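Local coordinates for CRISPR system Cmr subunit Cmr1-1 (Pyrococcus furiosus, PDB 4W8Z), which binds RNA and, together with Cmr6, caps the type III-B Cmr ribonucleoprotein complex, which targets invading nucleic acids in CRISPR immunity, at residues 228-233 / 336-341; 279-284 / 321-326; 283-288 / 300-305. All blocks are in the same frame, centred on the assembly; numbering follows the deposited sequence.

Interaction 1 (228-233 / 336-341); sequences VEVFGP and TKVWGG
Val228 to Val230 run antiparallel to Thr336 to Trp339. Val230 and Thr336 form a hydrogen-bonded pair: Thr336 N gives to Val230 O at 2.9 Å, and Val230 N gives to Thr336 O. Glu229 and Lys337 follow as a non-hydrogen-bonded pair. At Val228 the register slips by one, and both Val338 and Trp339 face it. Val228 O takes both amides, Val338 N at 2.7 Å and Trp339 N at 3.2 Å, while Val228 N gives to Trp339 O at 3.0 Å.

The Val228 side chain lies obliquely against the CB atoms of Val338 and Trp339. Val338 CG2 reaches Val230 CG1 at 3.7 Å, the side chains crossing at about a right angle. On the other face the Lys337 chain bends at chi2 (128°) and chi3, and its NZ makes a salt bridge to Glu229 OE1 at 3.0 Å, on the anti side of the carboxylate and 24° out of its plane. Lys301 is a second partner of OE1. Helix 188-206 packs on Val230, Val338 and Trp339.

Two residues opposite one, their amides sharing a carbonyl, make a classic beta bulge, here where the chain turns a corner at Val338 in the antiparallel sheet of the Cmr1-like C-terminal region.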
loop_
_atom_site.group_PDB
_atom_site.type_symbol
_atom_site.label_atom_id
_atom_site.label_comp_id
_atom_site.label_asym_id
_atom_site.label_seq_id
_atom_site.Cartn_x
_atom_site.Cartn_y
_atom_site.Cartn_z
ATOM N N VAL A 228 3.188 4.172 -10.524
ATOM C CA VAL A 228 3.044 5.015 -9.349
ATOM C C VAL A 228 2.794 6.446 -9.794
ATOM O O VAL A 228 3.536 6.985 -10.612
ATOM C CB VAL A 228 4.287 4.953 -8.435
ATOM C CG1 VAL A 228 4.073 5.800 -7.196
ATOM C CG2 VAL A 228 4.590 3.518 -8.039
ATOM N N GLU A 229 1.734 7.046 -9.261
ATOM C CA GLU A 229 1.341 8.405 -9.617
ATOM C C GLU A 229 1.041 9.228 -8.374
ATOM O O GLU A 229 0.670 8.685 -7.333
ATOM C CB GLU A 229 0.112 8.387 -10.523
ATOM C CG GLU A 229 0.313 7.671 -11.839
ATOM C CD GLU A 229 -1.000 7.321 -12.516
ATOM O OE1 GLU A 229 -0.998 7.144 -13.752
ATOM O OE2 GLU A 229 -2.028 7.210 -11.814
ATOM N N VAL A 230 1.197 10.542 -8.486
ATOM C CA VAL A 230 0.840 11.449 -7.403
ATOM C C VAL A 230 0.021 12.629 -7.928
ATOM O O VAL A 230 0.030 12.926 -9.124
ATOM C CB VAL A 230 2.083 12.003 -6.670
ATOM C CG1 VAL A 230 2.938 10.875 -6.108
ATOM C CG2 VAL A 230 2.896 12.888 -7.603
ATOM N N PHE A 231 -0.693 13.295 -7.029
ATOM C CA PHE A 231 -1.373 14.538 -7.370
ATOM C C PHE A 231 -1.331 15.486 -6.179
ATOM O O PHE A 231 -1.300 15.049 -5.028
ATOM C CB PHE A 231 -2.821 14.282 -7.821
ATOM C CG PHE A 231 -3.746 13.802 -6.726
ATOM C CD1 PHE A 231 -4.346 14.699 -5.854
ATOM C CD2 PHE A 231 -4.051 12.458 -6.600
ATOM C CE1 PHE A 231 -5.203 14.264 -4.859
ATOM C CE2 PHE A 231 -4.913 12.015 -5.607
ATOM C CZ PHE A 231 -5.487 12.922 -4.734
ATOM N N GLY A 232 -1.329 16.781 -6.461
ATOM C CA GLY A 232 -1.274 17.783 -5.418
ATOM C C GLY A 232 -0.219 18.839 -5.678
ATOM O O GLY A 232 0.197 19.043 -6.817
ATOM N N PRO A 233 0.243 19.507 -4.614
ATOM C CA PRO A 233 -0.106 19.258 -3.210
ATOM C C PRO A 233 -1.478 19.801 -2.820
ATOM O O PRO A 233 -2.036 20.623 -3.545
ATOM C CB PRO A 233 0.991 20.004 -2.450
ATOM C CG PRO A 233 1.329 21.144 -3.348
ATOM C CD PRO A 233 1.212 20.610 -4.748
ATOM N N THR A 336 0.862 13.389 -11.849
ATOM C CA THR A 336 2.235 13.187 -12.303
ATOM C C THR A 336 2.656 11.730 -12.190
ATOM O O THR A 336 2.526 11.124 -11.128
ATOM C CB THR A 336 3.224 14.042 -11.501
ATOM O OG1 THR A 336 2.914 15.427 -11.683
ATOM C CG2 THR A 336 4.657 13.773 -11.950
ATOM N N LYS A 337 3.162 11.170 -13.285
ATOM C CA LYS A 337 3.679 9.807 -13.272
ATOM C C LYS A 337 5.038 9.754 -12.577
ATOM O O LYS A 337 5.961 10.484 -12.943
ATOM C CB LYS A 337 3.784 9.259 -14.696
ATOM C CG LYS A 337 4.183 7.789 -14.781
ATOM C CD LYS A 337 3.207 6.994 -15.643
ATOM C CE LYS A 337 1.923 6.676 -14.882
ATOM N NZ LYS A 337 0.881 6.019 -15.734
ATOM N N VAL A 338 5.150 8.897 -11.567
ATOM C CA VAL A 338 6.380 8.761 -10.791
ATOM C C VAL A 338 7.197 7.567 -11.283
ATOM O O VAL A 338 8.428 7.622 -11.348
ATOM C CB VAL A 338 6.076 8.597 -9.283
ATOM C CG1 VAL A 338 7.359 8.426 -8.487
ATOM C CG2 VAL A 338 5.282 9.789 -8.770
ATOM N N TRP A 339 6.497 6.499 -11.650
ATOM C CA TRP A 339 7.128 5.261 -12.090
ATOM C C TRP A 339 6.228 4.543 -13.093
ATOM O O TRP A 339 5.044 4.338 -12.836
ATOM C CB TRP A 339 7.424 4.368 -10.887
ATOM C CG TRP A 339 8.093 3.077 -11.222
ATOM C CD1 TRP A 339 7.501 1.851 -11.321
ATOM C CD2 TRP A 339 9.484 2.873 -11.492
ATOM N NE1 TRP A 339 8.435 0.898 -11.639
ATOM C CE2 TRP A 339 9.661 1.498 -11.751
ATOM C CE3 TRP A 339 10.597 3.718 -11.541
ATOM C CZ2 TRP A 339 10.908 0.949 -12.058
ATOM C CZ3 TRP A 339 11.833 3.171 -11.844
ATOM C CH2 TRP A 339 11.978 1.802 -12.099
ATOM N N GLY A 340 6.788 4.174 -14.240
ATOM C CA GLY A 340 6.007 3.555 -15.293
ATOM C C GLY A 340 6.478 2.159 -15.638
ATOM O O GLY A 340 7.407 1.988 -16.428
ATOM N N GLY A 341 5.836 1.158 -15.044
ATOM C CA GLY A 341 6.136 -0.232 -15.341
ATOM C C GLY A 341 5.437 -0.682 -16.609
ATOM O O GLY A 341 5.787 -1.705 -17.193
#

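Interaction 2 (279-284 / 321-326); sequences RRASPL and VLSNFD
Leu284 is the main bump of this contact, and the turn made by Val321 to Asp326 supplies the hollow. Leu284 CG stands anti to the backbone N (chi1 -173°), and the two methyls beyond it part company. Leu284 CD1 settles over the start of the turn, 3.7 Å from Leu322 O and close to Ser323 CA. The other methyl comes to the edge of the Phe325 ring, near its plane, with CD2 of Leu284 3.8 Å from CD2 of Phe325; the two side chains cross at about a right angle. Val321 CG1 adds a looser wall beside the same methyl.

Farther back along the loop the roles are reversed. Leu322 sends CB and CD2 against the carbonyl oxygen of Ser282, and its CD1 meets Ala281 CB at 4.1 Å. That alanine methyl also touches Ser323 OG, so it sits between the leucine tip and the hydroxyl.

One sound backbone bond and two weak bonds join the segments. Leu284 N gives to Val321 O at 3.0 Å. The weak pair links the serines: Ser323 N to Ser282 O is short at 2.8 Å but bent to 120° at the hydrogen, whereas Ser282 N to the side-chain oxygen Ser323 OG is straight but long at 3.4 Å.

Behind the turn stands helix 237-264, whose Tyr251 meets the Phe325 ring edge-to-face and bonds through OH to Leu322 N. The arrangement is loop packing: a single backbone bridge, Pro283 with Leu322, ties the entry to strand 284-291 to a short 3-10 turn beginning at Ser323, just ahead of helix 327-330.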
loop_
_atom_site.group_PDB
_atom_site.type_symbol
_atom_site.label_atom_id
_atom_site.label_comp_id
_atom_site.label_asym_id
_atom_site.label_seq_id
_atom_site.Cartn_x
_atom_site.Cartn_y
_atom_site.Cartn_z
ATOM N N ARG A 279 -10.126 -6.398 -20.700
ATOM C CA ARG A 279 -11.019 -6.107 -19.581
ATOM C C ARG A 279 -10.451 -6.604 -18.254
ATOM O O ARG A 279 -11.141 -6.602 -17.235
ATOM C CB ARG A 279 -12.398 -6.726 -19.821
ATOM C CG ARG A 279 -13.271 -5.929 -20.773
ATOM C CD ARG A 279 -14.597 -6.617 -21.020
ATOM N NE ARG A 279 -14.683 -7.133 -22.382
ATOM C CZ ARG A 279 -15.823 -7.420 -22.998
ATOM N NH1 ARG A 279 -16.980 -7.237 -22.377
ATOM N NH2 ARG A 279 -15.808 -7.880 -24.239
ATOM N N ARG A 280 -9.193 -7.032 -18.279
ATOM C CA ARG A 280 -8.517 -7.488 -17.073
ATOM C C ARG A 280 -7.822 -6.322 -16.377
ATOM O O ARG A 280 -6.608 -6.146 -16.504
ATOM C CB ARG A 280 -7.507 -8.589 -17.405
ATOM N N ALA A 281 -8.601 -5.523 -15.650
ATOM C CA ALA A 281 -8.065 -4.374 -14.925
ATOM C C ALA A 281 -7.350 -4.821 -13.651
ATOM O O ALA A 281 -7.587 -5.916 -13.134
ATOM C CB ALA A 281 -9.169 -3.380 -14.603
ATOM N N SER A 282 -6.477 -3.958 -13.147
ATOM C CA SER A 282 -5.512 -4.344 -12.130
ATOM C C SER A 282 -5.784 -3.663 -10.794
ATOM O O SER A 282 -6.454 -2.630 -10.754
ATOM C CB SER A 282 -4.109 -4.007 -12.628
ATOM O OG SER A 282 -3.946 -4.441 -13.969
ATOM N N PRO A 283 -5.276 -4.246 -9.694
ATOM C CA PRO A 283 -5.436 -3.623 -8.373
ATOM C C PRO A 283 -4.916 -2.186 -8.322
ATOM O O PRO A 283 -3.885 -1.871 -8.921
ATOM C CB PRO A 283 -4.602 -4.521 -7.456
ATOM C CG PRO A 283 -4.583 -5.838 -8.143
ATOM C CD PRO A 283 -4.570 -5.537 -9.609
ATOM N N LEU A 284 -5.635 -1.325 -7.612
ATOM C CA LEU A 284 -5.190 0.044 -7.385
ATOM C C LEU A 284 -5.241 0.367 -5.893
ATOM O O LEU A 284 -6.261 0.166 -5.239
ATOM C CB LEU A 284 -6.049 1.028 -8.187
ATOM C CG LEU A 284 -5.643 2.504 -8.219
ATOM C CD1 LEU A 284 -6.156 3.153 -9.494
ATOM C CD2 LEU A 284 -6.174 3.252 -7.007
ATOM N N VAL A 321 -10.853 -1.613 -5.415
ATOM C CA VAL A 321 -10.759 -0.515 -6.369
ATOM C C VAL A 321 -9.739 -0.869 -7.452
ATOM O O VAL A 321 -8.600 -1.216 -7.147
ATOM C CB VAL A 321 -10.363 0.800 -5.678
ATOM C CG1 VAL A 321 -10.167 1.903 -6.700
ATOM C CG2 VAL A 321 -11.423 1.195 -4.657
ATOM N N LEU A 322 -10.154 -0.798 -8.714
ATOM C CA LEU A 322 -9.297 -1.221 -9.817
ATOM C C LEU A 322 -8.744 -0.040 -10.594
ATOM O O LEU A 322 -9.072 1.111 -10.313
ATOM C CB LEU A 322 -10.058 -2.146 -10.764
ATOM C CG LEU A 322 -10.666 -3.405 -10.146
ATOM C CD1 LEU A 322 -11.262 -4.264 -11.245
ATOM C CD2 LEU A 322 -9.623 -4.182 -9.337
ATOM N N SER A 323 -7.912 -0.333 -11.585
ATOM C CA SER A 323 -7.150 0.701 -12.270
ATOM C C SER A 323 -8.006 1.640 -13.111
ATOM O O SER A 323 -7.556 2.719 -13.481
ATOM C CB SER A 323 -6.090 0.060 -13.152
ATOM O OG SER A 323 -6.709 -0.709 -14.164
ATOM N N ASN A 324 -9.239 1.249 -13.414
ATOM C CA ASN A 324 -10.117 2.134 -14.175
ATOM C C ASN A 324 -10.653 3.284 -13.318
ATOM O O ASN A 324 -11.440 4.109 -13.787
ATOM C CB ASN A 324 -11.274 1.347 -14.791
ATOM C CG ASN A 324 -12.103 0.616 -13.759
ATOM O OD1 ASN A 324 -11.653 0.353 -12.650
ATOM N ND2 ASN A 324 -13.322 0.271 -14.131
ATOM N N PHE A 325 -10.219 3.326 -12.062
ATOM C CA PHE A 325 -10.592 4.380 -11.129
ATOM C C PHE A 325 -9.774 5.652 -11.366
ATOM O O PHE A 325 -10.142 6.731 -10.903
ATOM C CB PHE A 325 -10.418 3.879 -9.691
ATOM C CG PHE A 325 -10.426 4.963 -8.646
ATOM C CD1 PHE A 325 -11.588 5.653 -8.345
ATOM C CD2 PHE A 325 -9.269 5.273 -7.946
ATOM C CE1 PHE A 325 -11.594 6.642 -7.372
ATOM C CE2 PHE A 325 -9.269 6.262 -6.975
ATOM C CZ PHE A 325 -10.435 6.944 -6.687
ATOM N N ASP A 326 -8.678 5.532 -12.112
ATOM C CA ASP A 326 -7.771 6.664 -12.290
ATOM C C ASP A 326 -8.400 7.818 -13.068
ATOM O O ASP A 326 -8.024 8.971 -12.867
ATOM C CB ASP A 326 -6.475 6.221 -12.979
ATOM C CG ASP A 326 -6.721 5.417 -14.240
ATOM O OD1 ASP A 326 -7.835 5.496 -14.808
ATOM O OD2 ASP A 326 -5.795 4.691 -14.659
#

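Interaction 3 (283-288 / 300-305); sequences PLWFGV and IKFFQS
Trp285 N gives its hydrogen to Ile300 O at 2.9 Å. The return bond, Ile300 N to Trp285 O at 3.0 Å, completes a hydrogen-bonded antiparallel pair. One step on, Leu284 faces Lys301 as a non-hydrogen-bonded pair, and beyond it Phe302 N reaches Pro283 O at 3.2 Å. That proline oxygen is also approached by the CA-H of Lys301, a weaker contact.

The two sides of the strand pair differ in character. On one, the aromatic rings meet: the edge of Phe302 points into the face of Trp285, with CE2 of Phe302 3.4 Å above the indole plane and over its centre. Planes inclined at 64° and centroids 4.7 Å apart, measured from the six-membered ring of Trp285, make this an edge-to-face pair. Phe302 CG lies anti to the carbonyl carbon (chi1 -64°), and the end of the side chain comes nearer the partner strand than its base. Ile300 touches both residues: its CG2 packs on Trp285 CB at 3.6 Å, while its CG1 lies over one face of Phe302, offset toward the rim. Trp45 of helix 38-54 packs on Ile300 and Phe302, and Trp44 of the same helix meets the indole.

On the other side, Leu284 CD1 lies against the aliphatic part of Lys301, 3.8 Å from its CG. The two side chains run side by side, and the lysine chain then bends at chi3. Its ammonium group makes a salt bridge to Asp326, and this carboxylate, with that of Glu229, probably stabilises its positive charge.

Strands 284-291 and 294-302 form a beta hairpin; this contact is its open end, where the strands part into loops.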
loop_
_atom_site.group_PDB
_atom_site.type_symbol
_atom_site.label_atom_id
_atom_site.label_comp_id
_atom_site.label_asym_id
_atom_site.label_seq_id
_atom_site.Cartn_x
_atom_site.Cartn_y
_atom_site.Cartn_z
ATOM N N PRO A 283 -5.276 -4.246 -9.694
ATOM C CA PRO A 283 -5.436 -3.623 -8.373
ATOM C C PRO A 283 -4.916 -2.186 -8.322
ATOM O O PRO A 283 -3.885 -1.871 -8.921
ATOM C CB PRO A 283 -4.602 -4.521 -7.456
ATOM C CG PRO A 283 -4.583 -5.838 -8.143
ATOM C CD PRO A 283 -4.570 -5.537 -9.609
ATOM N N LEU A 284 -5.635 -1.325 -7.612
ATOM C CA LEU A 284 -5.190 0.044 -7.385
ATOM C C LEU A 284 -5.241 0.367 -5.893
ATOM O O LEU A 284 -6.261 0.166 -5.239
ATOM C CB LEU A 284 -6.049 1.028 -8.187
ATOM C CG LEU A 284 -5.643 2.504 -8.219
ATOM C CD1 LEU A 284 -6.156 3.153 -9.494
ATOM C CD2 LEU A 284 -6.174 3.252 -7.007
ATOM N N TRP A 285 -4.128 0.856 -5.357
ATOM C CA TRP A 285 -4.086 1.296 -3.967
ATOM C C TRP A 285 -3.927 2.798 -3.948
ATOM O O TRP A 285 -3.338 3.366 -4.864
ATOM C CB TRP A 285 -2.931 0.655 -3.198
ATOM C CG TRP A 285 -2.900 -0.838 -3.195
ATOM C CD1 TRP A 285 -3.801 -1.687 -3.770
ATOM C CD2 TRP A 285 -1.904 -1.663 -2.584
ATOM N NE1 TRP A 285 -3.423 -2.991 -3.553
ATOM C CE2 TRP A 285 -2.260 -3.001 -2.828
ATOM C CE3 TRP A 285 -0.739 -1.397 -1.862
ATOM C CZ2 TRP A 285 -1.497 -4.070 -2.371
ATOM C CZ3 TRP A 285 0.017 -2.461 -1.405
ATOM C CH2 TRP A 285 -0.367 -3.781 -1.660
ATOM N N PHE A 286 -4.441 3.453 -2.917
ATOM C CA PHE A 286 -4.119 4.860 -2.748
ATOM C C PHE A 286 -3.891 5.223 -1.289
ATOM O O PHE A 286 -4.290 4.494 -0.376
ATOM C CB PHE A 286 -5.198 5.760 -3.369
ATOM C CG PHE A 286 -6.578 5.564 -2.806
ATOM C CD1 PHE A 286 -7.003 6.281 -1.695
ATOM C CD2 PHE A 286 -7.470 4.701 -3.417
ATOM C CE1 PHE A 286 -8.282 6.115 -1.192
ATOM C CE2 PHE A 286 -8.750 4.532 -2.919
ATOM C CZ PHE A 286 -9.157 5.238 -1.804
ATOM N N GLY A 287 -3.222 6.353 -1.092
ATOM C CA GLY A 287 -2.862 6.831 0.225
ATOM C C GLY A 287 -2.252 8.211 0.092
ATOM O O GLY A 287 -2.447 8.878 -0.922
ATOM N N VAL A 288 -1.512 8.638 1.110
ATOM C CA VAL A 288 -0.937 9.976 1.110
ATOM C C VAL A 288 0.578 9.937 1.289
ATOM O O VAL A 288 1.087 9.317 2.222
ATOM C CB VAL A 288 -1.562 10.845 2.219
ATOM C CG1 VAL A 288 -1.035 12.278 2.155
ATOM C CG2 VAL A 288 -3.079 10.824 2.102
ATOM N N ILE A 300 -0.920 3.664 -6.619
ATOM C CA ILE A 300 -0.091 2.633 -7.222
ATOM C C ILE A 300 -0.963 1.561 -7.889
ATOM O O ILE A 300 -1.978 1.134 -7.337
ATOM C CB ILE A 300 0.874 1.994 -6.184
ATOM C CG1 ILE A 300 1.762 0.937 -6.855
ATOM C CG2 ILE A 300 0.111 1.402 -5.014
ATOM C CD1 ILE A 300 3.002 0.583 -6.063
ATOM N N LYS A 301 -0.572 1.161 -9.098
ATOM C CA LYS A 301 -1.297 0.150 -9.869
ATOM C C LYS A 301 -0.410 -1.060 -10.179
ATOM O O LYS A 301 0.662 -0.908 -10.757
ATOM C CB LYS A 301 -1.831 0.761 -11.167
ATOM C CG LYS A 301 -3.049 1.647 -10.970
ATOM C CD LYS A 301 -3.378 2.466 -12.209
ATOM C CE LYS A 301 -2.424 3.635 -12.355
ATOM N NZ LYS A 301 -2.853 4.586 -13.423
ATOM N N PHE A 302 -0.857 -2.256 -9.795
ATOM C CA PHE A 302 -0.047 -3.469 -9.951
ATOM C C PHE A 302 -0.459 -4.333 -11.142
ATOM O O PHE A 302 -1.574 -4.848 -11.176
ATOM C CB PHE A 302 -0.122 -4.328 -8.686
ATOM C CG PHE A 302 0.456 -3.676 -7.472
ATOM C CD1 PHE A 302 1.826 -3.631 -7.282
ATOM C CD2 PHE A 302 -0.371 -3.124 -6.506
ATOM C CE1 PHE A 302 2.364 -3.036 -6.162
ATOM C CE2 PHE A 302 0.159 -2.530 -5.380
ATOM C CZ PHE A 302 1.528 -2.485 -5.205
ATOM N N PHE A 303 0.446 -4.530 -12.095
ATOM C CA PHE A 303 0.134 -5.342 -13.269
ATOM C C PHE A 303 0.826 -6.700 -13.202
ATOM O O PHE A 303 2.050 -6.763 -13.114
ATOM C CB PHE A 303 0.535 -4.608 -14.555
ATOM C CG PHE A 303 -0.041 -3.218 -14.670
ATOM C CD1 PHE A 303 -1.401 -3.031 -14.858
ATOM C CD2 PHE A 303 0.780 -2.100 -14.601
ATOM C CE1 PHE A 303 -1.934 -1.761 -14.965
ATOM C CE2 PHE A 303 0.251 -0.826 -14.710
ATOM C CZ PHE A 303 -1.107 -0.658 -14.893
ATOM N N GLN A 304 0.046 -7.780 -13.229
ATOM C CA GLN A 304 0.612 -9.129 -13.254
ATOM C C GLN A 304 -0.220 -10.088 -14.109
ATOM O O GLN A 304 -1.180 -9.675 -14.755
ATOM C CB GLN A 304 0.752 -9.686 -11.833
ATOM C CG GLN A 304 -0.549 -10.158 -11.202
ATOM C CD GLN A 304 -1.054 -9.211 -10.140
ATOM O OE1 GLN A 304 -1.532 -8.118 -10.444
ATOM N NE2 GLN A 304 -0.957 -9.627 -8.882
ATOM N N SER A 305 0.152 -11.367 -14.102
ATOM C CA SER A 305 -0.491 -12.370 -14.951
ATOM C C SER A 305 -1.783 -12.936 -14.368
ATOM O O SER A 305 -2.737 -13.192 -15.104
ATOM C CB SER A 305 0.476 -13.521 -15.228
ATOM O OG SER A 305 1.619 -13.064 -15.924
#

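How the interactions relate
Along the chain, interactions 2 and 3 are nested inside the loop closed by interaction 1. Interactions 2 and 3 share Pro283 and Leu284 and have centres 8 Å apart. Interactions 1 and 3 lie in one antiparallel sheet, centres 12 Å apart, because strand 294-302 runs between 284-291 and 226-231; Val228 packs on Ile300 across that seam. The centres of interactions 1 and 2 are 16 Å apart, and they do not touch. Lys301 of interaction 3 meets both of the others. Besides the shared residues, one lysine thus joins the loop of interaction 2 to the sheet of interactions 1 and 3, all within the Cmr1-like C-terminal region.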